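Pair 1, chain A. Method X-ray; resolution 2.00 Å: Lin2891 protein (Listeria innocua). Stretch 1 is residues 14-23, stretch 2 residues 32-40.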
# COMPACT_ATOMS: atom_id res chain seq x y z
N LEU A 14 9.80 6.32 5.59
CA LEU A 14 8.44 6.58 6.09
C LEU A 14 7.54 7.10 4.97
O LEU A 14 6.35 6.83 4.96
CB LEU A 14 8.42 7.61 7.26
CG LEU A 14 9.08 7.17 8.57
CD1 LEU A 14 9.10 8.26 9.63
CD2 LEU A 14 8.38 5.85 9.08
N GLU A 15 8.09 7.86 4.03
CA GLU A 15 7.25 8.43 2.99
C GLU A 15 6.79 7.37 2.02
O GLU A 15 5.69 7.47 1.46
CB GLU A 15 7.97 9.57 2.26
CG GLU A 15 8.37 10.70 3.20
CD GLU A 15 9.25 11.73 2.57
OE1 GLU A 15 9.86 11.42 1.53
OE2 GLU A 15 9.37 12.84 3.15
N GLN A 16 7.60 6.33 1.89
CA GLN A 16 7.34 5.28 0.94
C GLN A 16 6.66 4.07 1.50
O GLN A 16 6.35 3.17 0.76
CB GLN A 16 8.66 4.90 0.30
CG GLN A 16 9.27 6.11 -0.40
CD GLN A 16 10.77 6.07 -0.45
OE1 GLN A 16 11.37 5.01 -0.24
NE2 GLN A 16 11.40 7.22 -0.69
N HIS A 17 6.40 4.06 2.80
CA HIS A 17 5.73 2.90 3.42
C HIS A 17 4.67 3.32 4.44
O HIS A 17 4.91 4.12 5.31
CB HIS A 17 6.74 1.98 4.13
CG HIS A 17 7.82 1.49 3.24
ND1 HIS A 17 8.95 2.23 2.95
CD2 HIS A 17 7.92 0.35 2.52
CE1 HIS A 17 9.70 1.55 2.11
NE2 HIS A 17 9.10 0.41 1.83
N GLN A 18 3.51 2.71 4.31
CA GLN A 18 2.42 2.98 5.19
C GLN A 18 2.01 1.72 5.96
O GLN A 18 1.10 1.77 6.77
CB GLN A 18 1.22 3.49 4.43
CG GLN A 18 1.28 4.98 4.11
CD GLN A 18 -0.05 5.51 3.56
OE1 GLN A 18 -0.93 4.73 3.18
NE2 GLN A 18 -0.19 6.83 3.49
N VAL A 19 2.62 0.58 5.66
CA VAL A 19 2.34 -0.63 6.43
C VAL A 19 3.60 -1.01 7.22
O VAL A 19 4.71 -1.00 6.69
CB VAL A 19 1.88 -1.83 5.56
CG1 VAL A 19 1.68 -3.08 6.40
CG2 VAL A 19 0.62 -1.51 4.79
N GLY A 20 3.41 -1.33 8.48
CA GLY A 20 4.51 -1.75 9.31
C GLY A 20 4.01 -2.75 10.30
O GLY A 20 2.81 -3.09 10.32
N VAL A 21 4.93 -3.20 11.14
CA VAL A 21 4.62 -4.15 12.21
C VAL A 21 4.67 -3.41 13.56
O VAL A 21 5.68 -2.79 13.88
CB VAL A 21 5.65 -5.36 12.21
CG1 VAL A 21 5.39 -6.33 13.34
CG2 VAL A 21 5.66 -6.11 10.86
N LEU A 22 3.58 -3.41 14.31
CA LEU A 22 3.60 -2.86 15.64
C LEU A 22 3.78 -4.00 16.62
O LEU A 22 3.03 -4.97 16.55
CB LEU A 22 2.27 -2.20 16.02
CG LEU A 22 2.33 -1.65 17.45
CD1 LEU A 22 3.16 -0.32 17.53
CD2 LEU A 22 0.96 -1.45 17.94
N THR A 23 4.74 -3.90 17.53
CA THR A 23 4.88 -4.89 18.58
C THR A 23 4.60 -4.17 19.88
O THR A 23 5.22 -3.16 20.18
CB THR A 23 6.27 -5.55 18.59
OG1 THR A 23 6.51 -6.16 17.30
CG2 THR A 23 6.38 -6.61 19.73
N ALA A 32 2.49 -9.00 17.95
CA ALA A 32 2.93 -8.30 16.75
C ALA A 32 1.77 -8.28 15.78
O ALA A 32 1.10 -9.28 15.58
CB ALA A 32 4.14 -9.00 16.11
N ARG A 33 1.56 -7.12 15.16
CA ARG A 33 0.50 -6.97 14.19
C ARG A 33 0.91 -6.04 13.06
O ARG A 33 1.62 -5.08 13.27
CB ARG A 33 -0.76 -6.39 14.83
CG ARG A 33 -1.25 -7.12 16.05
CD ARG A 33 -2.41 -6.38 16.68
NE ARG A 33 -3.01 -7.08 17.83
CZ ARG A 33 -2.67 -6.88 19.10
NH1 ARG A 33 -1.69 -6.06 19.39
NH2 ARG A 33 -3.28 -7.54 20.07
N TYR A 34 0.41 -6.34 11.87
CA TYR A 34 0.62 -5.50 10.71
C TYR A 34 -0.45 -4.43 10.73
O TYR A 34 -1.61 -4.68 11.07
CB TYR A 34 0.50 -6.24 9.40
CG TYR A 34 1.73 -6.99 9.02
CD1 TYR A 34 2.82 -6.35 8.50
CD2 TYR A 34 1.83 -8.36 9.24
CE1 TYR A 34 3.95 -7.04 8.17
CE2 TYR A 34 2.99 -9.05 8.92
CZ TYR A 34 4.02 -8.40 8.38
OH TYR A 34 5.19 -9.06 8.07
N MSE A 35 -0.05 -3.21 10.44
CA MSE A 35 -1.04 -2.16 10.33
C MSE A 35 -0.52 -0.92 9.59
O MSE A 35 0.65 -0.83 9.21
CB MSE A 35 -1.59 -1.77 11.71
CG MSE A 35 -0.48 -1.17 12.61
SE MSE A 35 -0.97 -0.95 14.46
CE MSE A 35 -1.03 -2.89 14.86
N THR A 36 -1.45 -0.01 9.37
CA THR A 36 -1.20 1.23 8.63
C THR A 36 -0.71 2.28 9.60
O THR A 36 -1.25 2.44 10.73
CB THR A 36 -2.47 1.71 7.89
OG1 THR A 36 -2.86 0.66 7.03
CG2 THR A 36 -2.25 3.00 7.03
N PHE A 37 0.37 2.91 9.15
CA PHE A 37 1.01 4.02 9.81
C PHE A 37 1.03 5.26 8.93
O PHE A 37 1.53 5.22 7.81
CB PHE A 37 2.45 3.68 10.16
CG PHE A 37 2.58 2.60 11.21
CD1 PHE A 37 2.55 2.92 12.58
CD2 PHE A 37 2.62 1.28 10.86
CE1 PHE A 37 2.64 1.94 13.55
CE2 PHE A 37 2.68 0.29 11.84
CZ PHE A 37 2.69 0.62 13.17
N LEU A 38 0.52 6.37 9.48
CA LEU A 38 0.71 7.70 8.90
C LEU A 38 1.85 8.33 9.71
O LEU A 38 2.19 7.88 10.82
CB LEU A 38 -0.58 8.56 9.04
CG LEU A 38 -1.79 7.87 8.38
CD1 LEU A 38 -3.04 8.71 8.28
CD2 LEU A 38 -1.41 7.50 6.99
N HIS A 39 2.49 9.37 9.18
CA HIS A 39 3.49 10.07 9.97
C HIS A 39 3.42 11.56 9.69
O HIS A 39 2.90 12.02 8.69
CB HIS A 39 4.89 9.57 9.63
CG HIS A 39 5.32 9.97 8.27
ND1 HIS A 39 6.19 11.01 8.04
CD2 HIS A 39 4.86 9.59 7.05
CE1 HIS A 39 6.31 11.20 6.74
NE2 HIS A 39 5.51 10.35 6.12
N ASP A 40 3.91 12.28 10.65
CA ASP A 40 4.05 13.69 10.65
C ASP A 40 5.45 13.87 11.15
O ASP A 40 5.75 13.82 12.36
CB ASP A 40 3.08 14.36 11.62
CG ASP A 40 3.35 15.87 11.72
OD1 ASP A 40 3.75 16.43 10.71
OD2 ASP A 40 3.18 16.48 12.79
O HOH W 1 4.05 6.34 6.93
O HOH W 2 0.55 -4.79 18.34

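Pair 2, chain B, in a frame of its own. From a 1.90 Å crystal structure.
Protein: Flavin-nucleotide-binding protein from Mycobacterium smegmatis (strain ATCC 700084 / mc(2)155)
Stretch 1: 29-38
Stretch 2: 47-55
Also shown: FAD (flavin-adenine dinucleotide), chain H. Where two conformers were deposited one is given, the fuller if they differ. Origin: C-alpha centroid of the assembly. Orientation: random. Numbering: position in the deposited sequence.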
# COMPACT_ATOMS: atom_id res chain seq x y z
N LEU B 29 10.89 -5.92 0.80
CA LEU B 29 10.28 -6.37 2.05
C LEU B 29 10.91 -5.77 3.29
O LEU B 29 10.30 -5.65 4.35
CB LEU B 29 10.35 -7.90 2.13
CG LEU B 29 9.62 -8.70 1.07
CD1 LEU B 29 9.77 -10.16 1.25
CD2 LEU B 29 8.14 -8.32 1.00
N ASP B 30 12.16 -5.34 3.19
CA ASP B 30 12.78 -4.67 4.27
C ASP B 30 12.60 -3.17 4.24
O ASP B 30 13.22 -2.48 5.03
CB ASP B 30 14.29 -4.91 4.19
CG ASP B 30 14.63 -6.37 4.49
OD1 ASP B 30 13.76 -7.06 5.07
OD2 ASP B 30 15.74 -6.80 4.11
N THR B 31 11.80 -2.66 3.32
CA THR B 31 11.54 -1.26 3.22
C THR B 31 10.11 -0.95 3.69
O THR B 31 9.93 -0.04 4.47
CB THR B 31 11.72 -0.80 1.76
OG1 THR B 31 13.04 -1.07 1.34
CG2 THR B 31 11.48 0.73 1.63
N ILE B 32 9.13 -1.65 3.17
CA ILE B 32 7.71 -1.33 3.41
C ILE B 32 7.22 -2.18 4.53
O ILE B 32 7.37 -3.37 4.43
CB ILE B 32 6.88 -1.66 2.13
CG1 ILE B 32 7.44 -0.89 0.92
CG2 ILE B 32 5.40 -1.32 2.33
CD1 ILE B 32 7.30 0.61 1.06
N PRO B 33 6.62 -1.61 5.59
CA PRO B 33 6.13 -2.41 6.70
C PRO B 33 4.67 -2.90 6.60
O PRO B 33 4.23 -3.64 7.45
CB PRO B 33 6.26 -1.45 7.86
CG PRO B 33 5.97 -0.16 7.28
CD PRO B 33 6.51 -0.17 5.88
N LEU B 34 3.96 -2.49 5.55
CA LEU B 34 2.56 -2.85 5.38
C LEU B 34 2.43 -3.88 4.30
O LEU B 34 3.02 -3.77 3.21
CB LEU B 34 1.76 -1.60 5.04
CG LEU B 34 0.43 -1.70 4.33
CD1 LEU B 34 -0.61 -2.35 5.22
CD2 LEU B 34 0.01 -0.30 3.88
N ALA B 35 1.64 -4.91 4.58
CA ALA B 35 1.26 -5.88 3.57
C ALA B 35 -0.27 -5.85 3.44
O ALA B 35 -0.99 -5.51 4.41
CB ALA B 35 1.71 -7.28 4.00
N THR B 36 -0.78 -6.23 2.28
CA THR B 36 -2.17 -6.44 2.17
C THR B 36 -2.31 -7.92 1.95
O THR B 36 -1.71 -8.45 1.06
CB THR B 36 -2.78 -5.63 1.02
OG1 THR B 36 -2.58 -4.25 1.31
CG2 THR B 36 -4.20 -5.88 0.94
N VAL B 37 -3.16 -8.55 2.75
CA VAL B 37 -3.34 -9.99 2.71
C VAL B 37 -4.74 -10.32 2.19
O VAL B 37 -5.70 -9.73 2.58
CB VAL B 37 -3.22 -10.59 4.10
CG1 VAL B 37 -3.59 -12.06 4.09
CG2 VAL B 37 -1.83 -10.39 4.64
N ALA B 38 -4.78 -11.19 1.21
CA ALA B 38 -6.01 -11.63 0.57
C ALA B 38 -6.23 -13.11 0.85
O ALA B 38 -5.27 -13.91 0.80
CB ALA B 38 -5.87 -11.41 -0.91
N ALA B 47 -9.76 -8.90 1.86
CA ALA B 47 -8.41 -8.30 1.87
C ALA B 47 -8.28 -7.38 3.07
O ALA B 47 -9.27 -6.71 3.43
CB ALA B 47 -8.17 -7.55 0.62
N PHE B 48 -7.12 -7.43 3.76
CA PHE B 48 -6.94 -6.58 4.92
C PHE B 48 -5.49 -6.21 5.00
O PHE B 48 -4.64 -6.93 4.57
CB PHE B 48 -7.44 -7.22 6.19
CG PHE B 48 -6.71 -8.47 6.60
CD1 PHE B 48 -5.64 -8.40 7.45
CD2 PHE B 48 -7.12 -9.69 6.19
CE1 PHE B 48 -4.96 -9.55 7.89
CE2 PHE B 48 -6.42 -10.85 6.58
CZ PHE B 48 -5.34 -10.77 7.42
N PRO B 49 -5.21 -5.02 5.45
CA PRO B 49 -3.88 -4.60 5.64
C PRO B 49 -3.31 -5.08 6.95
O PRO B 49 -4.05 -5.28 7.96
CB PRO B 49 -4.04 -3.06 5.70
CG PRO B 49 -5.36 -2.86 6.24
CD PRO B 49 -6.19 -3.98 5.78
N ILE B 50 -2.01 -5.24 7.03
CA ILE B 50 -1.41 -5.66 8.30
C ILE B 50 0.07 -5.38 8.30
O ILE B 50 0.73 -5.46 7.26
CB ILE B 50 -1.69 -7.17 8.54
CG1 ILE B 50 -1.32 -7.56 9.97
CG2 ILE B 50 -0.89 -7.98 7.56
CD1 ILE B 50 -2.02 -8.71 10.66
N GLY B 51 0.66 -5.02 9.44
CA GLY B 51 2.14 -4.94 9.46
C GLY B 51 2.87 -6.27 9.33
O GLY B 51 2.40 -7.30 9.80
N PHE B 52 3.99 -6.31 8.65
CA PHE B 52 4.71 -7.57 8.58
C PHE B 52 6.21 -7.24 8.75
O PHE B 52 6.66 -6.09 8.51
CB PHE B 52 4.48 -8.26 7.26
CG PHE B 52 5.28 -7.67 6.16
CD1 PHE B 52 4.82 -6.51 5.47
CD2 PHE B 52 6.54 -8.18 5.83
CE1 PHE B 52 5.60 -5.87 4.53
CE2 PHE B 52 7.31 -7.55 4.89
CZ PHE B 52 6.88 -6.37 4.24
N GLY B 53 6.99 -8.24 9.11
CA GLY B 53 8.45 -8.13 9.03
C GLY B 53 9.02 -9.38 8.38
O GLY B 53 8.46 -10.47 8.54
N ARG B 54 10.05 -9.23 7.57
CA ARG B 54 10.77 -10.35 7.04
C ARG B 54 11.77 -10.79 8.10
O ARG B 54 12.66 -9.99 8.50
CB ARG B 54 11.51 -9.98 5.76
CG ARG B 54 12.14 -11.21 5.12
CD ARG B 54 12.98 -10.92 3.88
NE ARG B 54 14.10 -9.97 4.08
CZ ARG B 54 15.32 -10.35 4.47
NH1 ARG B 54 15.60 -11.62 4.63
NH2 ARG B 54 16.29 -9.48 4.61
N VAL B 55 11.63 -12.03 8.56
CA VAL B 55 12.58 -12.63 9.53
C VAL B 55 13.22 -13.72 8.81
O VAL B 55 12.70 -14.79 8.72
CB VAL B 55 11.88 -13.06 10.79
CG1 VAL B 55 12.83 -13.69 11.82
CG2 VAL B 55 11.19 -11.84 11.39
PA FAD H . -12.93 -8.93 10.68
O1A FAD H . -13.95 -9.09 11.79
O2A FAD H . -12.19 -10.16 10.20
O5B FAD H . -13.63 -8.28 9.37
C5B FAD H . -14.98 -7.81 9.32
C4B FAD H . -15.09 -6.63 8.35
O4B FAD H . -14.69 -5.39 8.99
C3B FAD H . -14.17 -6.70 7.12
O3B FAD H . -14.58 -7.55 6.03
C2B FAD H . -14.10 -5.27 6.68
O2B FAD H . -15.21 -5.06 5.84
C1B FAD H . -14.13 -4.50 8.02
N9A FAD H . -12.71 -4.14 8.33
C8A FAD H . -11.93 -4.76 9.24
N7A FAD H . -10.67 -4.22 9.25
C5A FAD H . -10.63 -3.25 8.33
C6A FAD H . -9.61 -2.29 7.85
N6A FAD H . -8.38 -2.33 8.41
N1A FAD H . -10.01 -1.42 6.87
C2A FAD H . -11.26 -1.37 6.34
N3A FAD H . -12.21 -2.22 6.74
C4A FAD H . -11.98 -3.17 7.71
N1 FAD H . -3.86 -5.86 12.82
C2 FAD H . -3.14 -6.72 13.59
O2 FAD H . -3.82 -7.57 14.22
N3 FAD H . -1.77 -6.65 13.71
C4 FAD H . -1.04 -5.75 13.00
O4 FAD H . 0.20 -5.63 13.03
C4X FAD H . -1.77 -4.79 12.13
N5 FAD H . -1.10 -3.85 11.43
C5X FAD H . -1.78 -2.97 10.63
C6 FAD H . -1.08 -2.02 9.89
C7 FAD H . -1.74 -1.13 9.06
C7M FAD H . -0.95 -0.11 8.29
C8 FAD H . -3.22 -1.19 8.98
C8M FAD H . -4.00 -0.28 8.08
C9 FAD H . -3.91 -2.13 9.69
C9A FAD H . -3.26 -3.03 10.52
N10 FAD H . -3.98 -4.02 11.24
C10 FAD H . -3.26 -4.90 12.08
C1' FAD H . -5.46 -4.06 11.19
C2' FAD H . -6.14 -5.11 10.36
O2' FAD H . -6.57 -4.52 9.13
C3' FAD H . -7.38 -5.62 11.15
O3' FAD H . -8.22 -4.49 11.55
C4' FAD H . -7.06 -6.59 12.32
O4' FAD H . -6.32 -7.75 11.88
C5' FAD H . -8.34 -7.11 13.00
O5' FAD H . -9.31 -7.48 12.00
P FAD H . -10.73 -8.18 12.36
O1P FAD H . -11.29 -7.51 13.59
O2P FAD H . -10.45 -9.68 12.33
O3P FAD H . -11.79 -7.84 11.15
O HOH W 3 11.30 -6.64 7.02
O HOH W 4 14.42 -8.17 7.33

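What backbone do the two pairs share? In each, a strand leaves a turn and runs antiparallel to a second strand, with the axes 4.5 Å apart at closest approach and their directions at 147° in pair 1 and 150° in pair 2. Fourteen central residues superpose to 0.5 Å. The register matches bridge for bridge: Val19(A) with Thr36(A) corresponds to Leu34(B) with Gly51(B), and Thr23(A) with Ala32(A) to Ala38(B) with Ala47(B). Five backbone hydrogen bonds recur, beginning with Phe37(A) N to Gln18(A) O at 2.7 Å and its counterpart Phe52(B) N to Pro33(B) O at 2.9 Å. Across the stretches Pro33(B) contributes its carbonyl, so its lack of an N-H costs no hydrogen bond in this contact.

How does an aromatic ring fill the space beside the first strand? Phe37(A) and Phe52(B) match, yet their side-chain centres lie 3.8 Å apart, for chi1 is m in the first and p in the second. The ring of Phe37(A) lies along the strand with its edge to Gly20(A), with CD2 3.6 Å from Gly20(A) N and CZ 4.0 Å from Leu22(A) CB. An ideal CB on the glycine would sit 3.2 Å from Phe37(A) CE2, a tight fit. In pair 2 the matching residue is Ala35(B), and the ring turns the other way: Phe52(B) CD1 packs 3.5 Å from Ala35(B) CB, while CZ reaches Leu29(B) CD2 at 4.0 Å.

What packs on the face of the sheet that carries Leu22(A) and Met35(A), and in pair 2 Val37(B) and Ile50(B)? Selenomethionine Met35(A) brings its CE to 3.6 Å from Leu22(A) CB. In pair 2, Val37(B) takes the leucine's place and meets Ile50(B), CG2 to CG2 at 3.9 Å; its CB also lies over the face of the Phe48(B) ring, 3.9 Å from CZ. Arg33(A), which matches that phenylalanine, instead binds water 2 through NH1 at 2.8 Å, and the water donates to Leu22(A) O at 3.1 Å.

How is the beginning of stretch 1 held to the end of stretch 2? Leu14(A) and Leu29(B) coincide closely, but their partners differ. His39(A) offers a ring face to Leu14(A), whose CB stands 4.0 Å from the ring centroid, almost on its normal. Arg54(B), in the histidine's place, reaches past the leucine to form a salt bridge with Asp30(B), NH2 to OD2 at 2.8 Å, with a second hydrogen bond from NE to OD1 at 3.1 Å. Thus pair 1 has a CH-pi contact here, whereas pair 2 has a two-pronged salt bridge, with Leu29(B) CD1 still 4.2 Å from Arg54(B) CD.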